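Local atomic coordinates of polyhedrin (Orgyia pseudotsugata cypovirus 5, PDB entry 5A8U), a protein that forms the crystalline matrix of viral occlusion bodies, the polyhedra that protect virus particles outside the host until insect larvae eat them. Residues S28-V32 and V114-V118; I157-Q162 and G172-Y176; Q162-F166 and E242-Q246. One frame throughout, in Å; residues are numbered along the deposited sequence.

Interaction 1: S28-V32 and V114-V118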
loop_
_atom_site.group_PDB
_atom_site.type_symbol
_atom_site.label_atom_id
_atom_site.label_comp_id
_atom_site.label_asym_id
_atom_site.label_seq_id
_atom_site.Cartn_x
_atom_site.Cartn_y
_atom_site.Cartn_z
ATOM N N SER A 28 -10.024 -15.920 12.539
ATOM C CA SER A 28 -10.831 -14.772 12.954
ATOM C C SER A 28 -10.062 -13.498 12.646
ATOM O O SER A 28 -8.910 -13.543 12.205
ATOM C CB SER A 28 -11.118 -14.832 14.455
ATOM O OG SER A 28 -9.918 -14.699 15.202
ATOM N N GLY A 29 -10.693 -12.358 12.882
ATOM C CA GLY A 29 -10.049 -11.091 12.616
ATOM C C GLY A 29 -9.423 -10.432 13.827
ATOM O O GLY A 29 -9.938 -10.526 14.939
ATOM N N ILE A 30 -8.290 -9.773 13.603
ATOM C CA ILE A 30 -7.722 -8.843 14.568
ATOM C C ILE A 30 -7.878 -7.467 13.932
ATOM O O ILE A 30 -7.777 -7.335 12.710
ATOM C CB ILE A 30 -6.217 -9.149 14.885
ATOM C CG1 ILE A 30 -5.379 -9.274 13.611
ATOM C CG2 ILE A 30 -6.080 -10.429 15.736
ATOM C CD1 ILE A 30 -3.847 -9.277 13.879
ATOM N N ASN A 31 -8.175 -6.461 14.751
ATOM C CA ASN A 31 -8.433 -5.111 14.256
ATOM C C ASN A 31 -7.475 -4.129 14.890
ATOM O O ASN A 31 -7.194 -4.198 16.080
ATOM C CB ASN A 31 -9.863 -4.672 14.565
ATOM C CG ASN A 31 -10.868 -5.231 13.590
ATOM O OD1 ASN A 31 -11.253 -4.574 12.629
ATOM N ND2 ASN A 31 -11.300 -6.466 13.832
ATOM N N VAL A 32 -6.977 -3.212 14.081
ATOM C CA VAL A 32 -6.189 -2.101 14.572
ATOM C C VAL A 32 -6.867 -0.855 14.041
ATOM O O VAL A 32 -7.140 -0.753 12.846
ATOM C CB VAL A 32 -4.740 -2.181 14.073
ATOM C CG1 VAL A 32 -3.951 -0.978 14.558
ATOM C CG2 VAL A 32 -4.107 -3.484 14.591
ATOM N N VAL A 114 -6.339 -1.658 19.646
ATOM C CA VAL A 114 -6.034 -2.967 19.083
ATOM C C VAL A 114 -7.009 -3.970 19.684
ATOM O O VAL A 114 -7.150 -4.019 20.894
ATOM C CB VAL A 114 -4.593 -3.400 19.430
ATOM C CG1 VAL A 114 -4.284 -4.770 18.819
ATOM C CG2 VAL A 114 -3.579 -2.354 18.933
ATOM N N GLN A 115 -7.699 -4.742 18.848
ATOM C CA GLN A 115 -8.730 -5.662 19.340
ATOM C C GLN A 115 -8.639 -7.063 18.708
ATOM O O GLN A 115 -8.380 -7.197 17.515
ATOM C CB GLN A 115 -10.123 -5.053 19.105
ATOM C CG GLN A 115 -11.288 -6.019 19.355
ATOM C CD GLN A 115 -12.646 -5.343 19.245
ATOM O OE1 GLN A 115 -12.745 -4.112 19.281
ATOM N NE2 GLN A 115 -13.703 -6.146 19.118
ATOM N N GLY A 116 -8.846 -8.104 19.517
ATOM C CA GLY A 116 -8.822 -9.467 19.007
ATOM C C GLY A 116 -7.991 -10.318 19.936
ATOM O O GLY A 116 -7.630 -9.857 21.011
ATOM N N SER A 117 -7.663 -11.539 19.521
ATOM C CA SER A 117 -6.769 -12.386 20.316
ATOM C C SER A 117 -5.344 -12.093 19.865
ATOM O O SER A 117 -4.821 -12.692 18.909
ATOM C CB SER A 117 -7.113 -13.866 20.140
ATOM O OG SER A 117 -6.259 -14.672 20.939
ATOM N N VAL A 118 -4.728 -11.141 20.559
ATOM C CA VAL A 118 -3.495 -10.501 20.116
ATOM C C VAL A 118 -2.349 -10.842 21.061
ATOM O O VAL A 118 -2.549 -10.975 22.261
ATOM C CB VAL A 118 -3.709 -8.967 20.052
ATOM C CG1 VAL A 118 -2.362 -8.183 19.923
ATOM C CG2 VAL A 118 -4.709 -8.628 18.934
HETATM O O HOH W 1 -9.068 -12.142 17.106
HETATM O O HOH W 2 -11.063 -8.132 16.290
#
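N31 and Q115 pair across two antiparallel strands and bond each other twice through the backbone. N31 N donates to Q115 O at 2.9 Å, and Q115 N donates to N31 O, also at 2.9 Å. Both bonds are nearly straight, and each donor lies in the plane of the carbonyl it meets. Q115 O has two further contacts, a CA-H...O approach from I30 and a weak bond from a water.

At G29 and S117, past the last bridge, waters take over the linking. One donates to G29 O at 2.8 Å and to S28 OG, and takes the N-H of S117. The other accepts from N31 ND2 at 3.0 Å and donates to G29 O, so that carbonyl receives two waters. The polar ends of N31 and Q115 are met from elsewhere in the chain. N31 OD1 takes a bond from N47. Q115 OE1 accepts from V244 N, while Q115 NE2 donates to E242 O.

V32 and V114 put their side chains on the face opposite N31 and Q115, where F192 and V194 of strand 189-195 and I54 pack. They form a non-hydrogen-bonded pair, with V32 CG2 4.4 Å from V114 CG1. CG2 of I30 lies anti to its carbonyl carbon and meets V118 CG2 at 3.9 Å, the side chains crossing at about a right angle. At the backbone angles of G116 a CB would press on Q115 O and on I30 CG2. The whole is an antiparallel beta ladder in the middle of a six-stranded sheet, fraying into a water-bridged loop where strand 109-115 ends.

Interaction 2: I157-Q162 and G172-Y176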
loop_
_atom_site.group_PDB
_atom_site.type_symbol
_atom_site.label_atom_id
_atom_site.label_comp_id
_atom_site.label_asym_id
_atom_site.label_seq_id
_atom_site.Cartn_x
_atom_site.Cartn_y
_atom_site.Cartn_z
ATOM N N ILE A 157 4.535 -0.719 23.333
ATOM C CA ILE A 157 3.647 0.142 24.100
ATOM C C ILE A 157 2.678 -0.592 25.008
ATOM O O ILE A 157 1.918 0.056 25.728
ATOM C CB ILE A 157 2.808 1.048 23.178
ATOM C CG1 ILE A 157 2.095 0.217 22.114
ATOM C CG2 ILE A 157 3.680 2.155 22.582
ATOM C CD1 ILE A 157 0.964 0.997 21.437
ATOM N N ASN A 158 2.701 -1.924 24.983
ATOM C CA ASN A 158 1.706 -2.715 25.694
ATOM C C ASN A 158 1.421 -2.219 27.109
ATOM O O ASN A 158 0.265 -2.058 27.503
ATOM C CB ASN A 158 2.100 -4.200 25.742
ATOM C CG ASN A 158 1.025 -5.052 26.377
ATOM O OD1 ASN A 158 -0.159 -4.894 26.078
ATOM N ND2 ASN A 158 1.425 -5.950 27.261
ATOM N N SER A 159 2.465 -1.966 27.884
ATOM C CA SER A 159 2.230 -1.625 29.291
ATOM C C SER A 159 1.497 -0.292 29.475
ATOM O O SER A 159 0.829 -0.094 30.495
ATOM C CB SER A 159 3.525 -1.682 30.120
ATOM O OG SER A 159 4.454 -0.694 29.718
ATOM N N LYS A 160 1.594 0.606 28.494
ATOM C CA LYS A 160 0.870 1.886 28.550
ATOM C C LYS A 160 -0.559 1.792 27.992
ATOM O O LYS A 160 -1.345 2.727 28.120
ATOM C CB LYS A 160 1.630 2.970 27.776
ATOM C CG LYS A 160 2.915 3.461 28.434
ATOM C CD LYS A 160 3.481 4.633 27.638
ATOM C CE LYS A 160 4.444 5.479 28.480
ATOM N NZ LYS A 160 4.697 6.833 27.884
ATOM N N MET A 161 -0.897 0.676 27.361
ATOM C CA MET A 161 -2.249 0.528 26.821
ATOM C C MET A 161 -3.245 0.164 27.924
ATOM O O MET A 161 -2.890 -0.530 28.883
ATOM C CB MET A 161 -2.265 -0.516 25.712
ATOM C CG MET A 161 -1.263 -0.211 24.608
ATOM S SD MET A 161 -1.475 -1.328 23.200
ATOM C CE MET A 161 -2.900 -0.592 22.408
ATOM N N GLN A 162 -4.477 0.658 27.786
ATOM C CA GLN A 162 -5.523 0.431 28.760
ATOM C C GLN A 162 -6.427 -0.687 28.280
ATOM O O GLN A 162 -6.850 -0.699 27.131
ATOM C CB GLN A 162 -6.339 1.711 28.961
ATOM C CG GLN A 162 -5.515 2.901 29.413
ATOM C CD GLN A 162 -6.373 4.126 29.617
ATOM O OE1 GLN A 162 -7.432 4.043 30.224
ATOM N NE2 GLN A 162 -5.933 5.261 29.103
ATOM N N GLY A 172 -9.933 -5.713 23.855
ATOM C CA GLY A 172 -8.845 -5.022 23.209
ATOM C C GLY A 172 -8.147 -4.111 24.186
ATOM O O GLY A 172 -8.418 -4.141 25.390
ATOM N N LYS A 173 -7.224 -3.310 23.669
ATOM C CA LYS A 173 -6.524 -2.329 24.480
ATOM C C LYS A 173 -6.416 -1.035 23.704
ATOM O O LYS A 173 -6.384 -1.035 22.468
ATOM C CB LYS A 173 -5.124 -2.815 24.863
ATOM C CG LYS A 173 -5.099 -4.132 25.624
ATOM C CD LYS A 173 -3.703 -4.281 26.229
ATOM C CE LYS A 173 -3.464 -5.569 26.953
ATOM N NZ LYS A 173 -2.180 -5.378 27.728
ATOM N N SER A 174 -6.361 0.069 24.435
ATOM C CA SER A 174 -6.323 1.376 23.800
ATOM C C SER A 174 -5.200 2.213 24.373
ATOM O O SER A 174 -4.924 2.172 25.581
ATOM C CB SER A 174 -7.668 2.095 24.021
ATOM O OG SER A 174 -7.595 3.440 23.595
ATOM N N TYR A 175 -4.558 2.993 23.511
ATOM C CA TYR A 175 -3.537 3.924 23.957
ATOM C C TYR A 175 -3.909 5.328 23.477
ATOM O O TYR A 175 -4.087 5.565 22.267
ATOM C CB TYR A 175 -2.154 3.502 23.432
ATOM C CG TYR A 175 -1.056 4.469 23.799
ATOM C CD1 TYR A 175 -0.863 4.846 25.120
ATOM C CD2 TYR A 175 -0.203 4.994 22.829
ATOM C CE1 TYR A 175 0.146 5.736 25.481
ATOM C CE2 TYR A 175 0.818 5.889 23.175
ATOM C CZ TYR A 175 0.975 6.263 24.508
ATOM O OH TYR A 175 1.971 7.146 24.872
ATOM N N TYR A 176 -4.032 6.256 24.423
ATOM C CA TYR A 176 -4.353 7.637 24.078
ATOM C C TYR A 176 -3.108 8.493 24.217
ATOM O O TYR A 176 -2.400 8.426 25.231
ATOM C CB TYR A 176 -5.472 8.188 24.991
ATOM C CG TYR A 176 -5.772 9.649 24.752
ATOM C CD1 TYR A 176 -6.678 10.037 23.764
ATOM C CD2 TYR A 176 -5.157 10.638 25.509
ATOM C CE1 TYR A 176 -6.957 11.369 23.535
ATOM C CE2 TYR A 176 -5.432 11.983 25.289
ATOM C CZ TYR A 176 -6.337 12.338 24.304
ATOM O OH TYR A 176 -6.607 13.665 24.077
HETATM O O HOH W 3 -1.783 -2.998 29.669
#
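The backbones of Q162 and S174 form an antiparallel hydrogen-bonded pair, with Q162 N to S174 O at 2.7 Å and S174 N to Q162 O at 2.8 Å. The first bond is almost straight; the second is more bent. CA-H groups of M161 and K173 also approach the two carbonyls.

K173 reaches back along the loop before Q162. Its extended chain passes M161, with CB to CB at 3.8 Å, and ends at N158. There NZ donates to N158 OD1 at 2.7 Å, tilted 24° from the carbonyl plane. N158 holds its CG anti to the backbone N (chi1 -175°), which swings the amide round to the lysine. A water accepts from K173 NZ and donates to the carbonyls of N158 and M161. Through N158 OD1 and this water, the ammonium group links N158 to M161.

The loop leads into strand 162-166, an outermost strand of the six-stranded antiparallel sheet within this chain. Strand 169-178 is its neighbour and follows it directly in the chain, so the two make a beta hairpin. The loop before the hairpin lays I157, K160 and M161 against Y175.

M161 and Y175 cross at about a right angle, and M161 CG touches Y175 CB at 4.0 Å. The methionine bends at its last torsion (chi3 78°), bringing CE to 3.5 Å from K173 O. Its side chain also packs on F112 and V114 of strand 109-115. K160 runs beside Y175 and points the same way, with K160 CB 3.9 Å from Y175 CE1. I157 CD1 comes to 4.4 Å from Y175 CD2, obliquely and from the same side of the ring plane as K160 CB. L125 touches both I157 and Y175.

Interaction 3: Q162-F166 and E242-Q246; sequences QPLYF and ELVYQ
The side chains of L164 and V244 lie side by side, pointing opposite ways, where the segment after helix 230-241 runs alongside strand 162-166, an outermost strand of the antiparallel sheet within this chain. Residue E242 ends that helix in a Schellman motif, and the chain then runs roughly antiparallel to the strand, without backbone pairing between the two segments.

V244 divides its two methyls. V244 CG2 packs on L164, 3.9 Å from L164 CB. CG1 points on to F166 and meets its ring at the edge, near the ring plane, with F166 CD2 at 4.2 Å. F166 and V244 cross obliquely. E242 OE1 lies obliquely off the same ring. Its charge is paired in a salt bridge with R146 of the second subunit, and that arginine also makes a cation-pi contact with F166.

At the other end L164 CD2 meets Q246 CB at 4.2 Å, and these side chains cross at about a right angle. Q246 carries its CG anti to the backbone N (chi1 -175°) and extends beyond it to the amide of Q162. The two amide planes are 57° apart. A water accepts from Q162 NE2 and donates to Q246 OE1, making a second link. In the direct link Q246 NE2 donates to Q162 OE1 at 2.9 Å, 62° out of the carbonyl plane and so not on a lone pair, while Q162 OE1 lies in the amide plane of Q246.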
loop_
_atom_site.group_PDB
_atom_site.type_symbol
_atom_site.label_atom_id
_atom_site.label_comp_id
_atom_site.label_asym_id
_atom_site.label_seq_id
_atom_site.Cartn_x
_atom_site.Cartn_y
_atom_site.Cartn_z
ATOM N N GLN A 162 -4.477 0.658 27.786
ATOM C CA GLN A 162 -5.523 0.431 28.760
ATOM C C GLN A 162 -6.427 -0.687 28.280
ATOM O O GLN A 162 -6.850 -0.699 27.131
ATOM C CB GLN A 162 -6.339 1.711 28.961
ATOM C CG GLN A 162 -5.515 2.901 29.413
ATOM C CD GLN A 162 -6.373 4.126 29.617
ATOM O OE1 GLN A 162 -7.432 4.043 30.224
ATOM N NE2 GLN A 162 -5.933 5.261 29.103
ATOM N N PRO A 163 -6.752 -1.627 29.172
ATOM C CA PRO A 163 -7.607 -2.744 28.762
ATOM C C PRO A 163 -9.047 -2.288 28.547
ATOM O O PRO A 163 -9.594 -1.520 29.340
ATOM C CB PRO A 163 -7.529 -3.705 29.955
ATOM C CG PRO A 163 -6.404 -3.216 30.808
ATOM C CD PRO A 163 -6.327 -1.743 30.580
ATOM N N LEU A 164 -9.638 -2.728 27.450
ATOM C CA LEU A 164 -11.028 -2.417 27.150
ATOM C C LEU A 164 -11.811 -3.727 27.149
ATOM O O LEU A 164 -11.530 -4.639 26.365
ATOM C CB LEU A 164 -11.159 -1.693 25.798
ATOM C CG LEU A 164 -10.289 -0.445 25.577
ATOM C CD1 LEU A 164 -10.549 0.190 24.189
ATOM C CD2 LEU A 164 -10.487 0.582 26.672
ATOM N N TYR A 165 -12.797 -3.810 28.032
ATOM C CA TYR A 165 -13.578 -5.025 28.210
ATOM C C TYR A 165 -14.891 -5.009 27.439
ATOM O O TYR A 165 -15.482 -3.956 27.214
ATOM C CB TYR A 165 -13.853 -5.265 29.701
ATOM C CG TYR A 165 -12.643 -5.783 30.430
ATOM C CD1 TYR A 165 -11.685 -4.920 30.924
ATOM C CD2 TYR A 165 -12.433 -7.149 30.580
ATOM C CE1 TYR A 165 -10.556 -5.395 31.573
ATOM C CE2 TYR A 165 -11.310 -7.632 31.220
ATOM C CZ TYR A 165 -10.379 -6.751 31.717
ATOM O OH TYR A 165 -9.260 -7.229 32.366
ATOM N N PHE A 166 -15.340 -6.190 27.035
ATOM C CA PHE A 166 -16.654 -6.355 26.421
ATOM C C PHE A 166 -17.264 -7.514 27.185
ATOM O O PHE A 166 -16.741 -8.621 27.155
ATOM C CB PHE A 166 -16.522 -6.663 24.920
ATOM C CG PHE A 166 -17.824 -6.601 24.161
ATOM C CD1 PHE A 166 -18.745 -7.637 24.246
ATOM C CD2 PHE A 166 -18.120 -5.519 23.338
ATOM C CE1 PHE A 166 -19.944 -7.587 23.542
ATOM C CE2 PHE A 166 -19.319 -5.466 22.629
ATOM C CZ PHE A 166 -20.231 -6.500 22.737
ATOM N N GLU A 242 -19.031 -3.731 16.641
ATOM C CA GLU A 242 -18.602 -4.326 17.918
ATOM C C GLU A 242 -17.098 -4.136 18.126
ATOM O O GLU A 242 -16.401 -5.012 18.661
ATOM C CB GLU A 242 -19.050 -5.797 18.062
ATOM C CG GLU A 242 -20.567 -5.946 17.960
ATOM C CD GLU A 242 -21.095 -7.360 18.208
ATOM O OE1 GLU A 242 -20.404 -8.168 18.872
ATOM O OE2 GLU A 242 -22.216 -7.654 17.731
ATOM N N LEU A 243 -16.628 -2.956 17.727
ATOM C CA LEU A 243 -15.265 -2.514 17.986
ATOM C C LEU A 243 -15.252 -1.691 19.268
ATOM O O LEU A 243 -15.949 -0.683 19.363
ATOM C CB LEU A 243 -14.767 -1.653 16.820
ATOM C CG LEU A 243 -14.460 -2.395 15.516
ATOM C CD1 LEU A 243 -14.263 -1.428 14.365
ATOM C CD2 LEU A 243 -13.215 -3.242 15.710
ATOM N N VAL A 244 -14.470 -2.104 20.259
ATOM C CA VAL A 244 -14.366 -1.306 21.473
ATOM C C VAL A 244 -13.597 -0.028 21.214
ATOM O O VAL A 244 -12.763 0.057 20.308
ATOM C CB VAL A 244 -13.742 -2.067 22.666
ATOM C CG1 VAL A 244 -14.756 -3.063 23.247
ATOM C CG2 VAL A 244 -12.434 -2.738 22.257
ATOM N N TYR A 245 -13.888 0.975 22.023
ATOM C CA TYR A 245 -13.407 2.322 21.782
ATOM C C TYR A 245 -13.506 3.045 23.112
ATOM O O TYR A 245 -14.491 2.898 23.831
ATOM C CB TYR A 245 -14.336 2.986 20.757
ATOM C CG TYR A 245 -14.036 4.426 20.439
ATOM C CD1 TYR A 245 -14.526 5.456 21.232
ATOM C CD2 TYR A 245 -13.274 4.764 19.322
ATOM C CE1 TYR A 245 -14.253 6.780 20.939
ATOM C CE2 TYR A 245 -13.002 6.096 19.017
ATOM C CZ TYR A 245 -13.497 7.091 19.835
ATOM O OH TYR A 245 -13.229 8.402 19.547
ATOM N N GLN A 246 -12.498 3.835 23.447
ATOM C CA GLN A 246 -12.564 4.595 24.686
ATOM C C GLN A 246 -12.927 6.047 24.380
ATOM O O GLN A 246 -12.243 6.726 23.606
ATOM C CB GLN A 246 -11.235 4.526 25.442
ATOM C CG GLN A 246 -11.296 5.214 26.799
ATOM C CD GLN A 246 -9.942 5.256 27.469
ATOM O OE1 GLN A 246 -9.102 6.095 27.140
ATOM N NE2 GLN A 246 -9.710 4.330 28.397
HETATM O O HOH W 4 -7.796 7.284 29.232
#

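In the fold
All three interactions reach one antiparallel sheet of six strands. Interaction 1 joins strands 30-37 and 109-115, interaction 2 joins strand 169-178 to the start of strand 162-166, and interaction 3 covers strand 162-166 with the segment after helix 230-241. Their centres lie about 14 Å (1 and 2) and 11 Å (1 and 3, 2 and 3) apart. Interaction 1 closes along the chain before the others open, while 2 and 3 alternate and share Q162. Strands 109-115 and 169-178 are neighbours, linking 1 to 2. Interactions 1 and 3 both touch the second subunit, so this part of the sheet also contributes to the three-chain assembly.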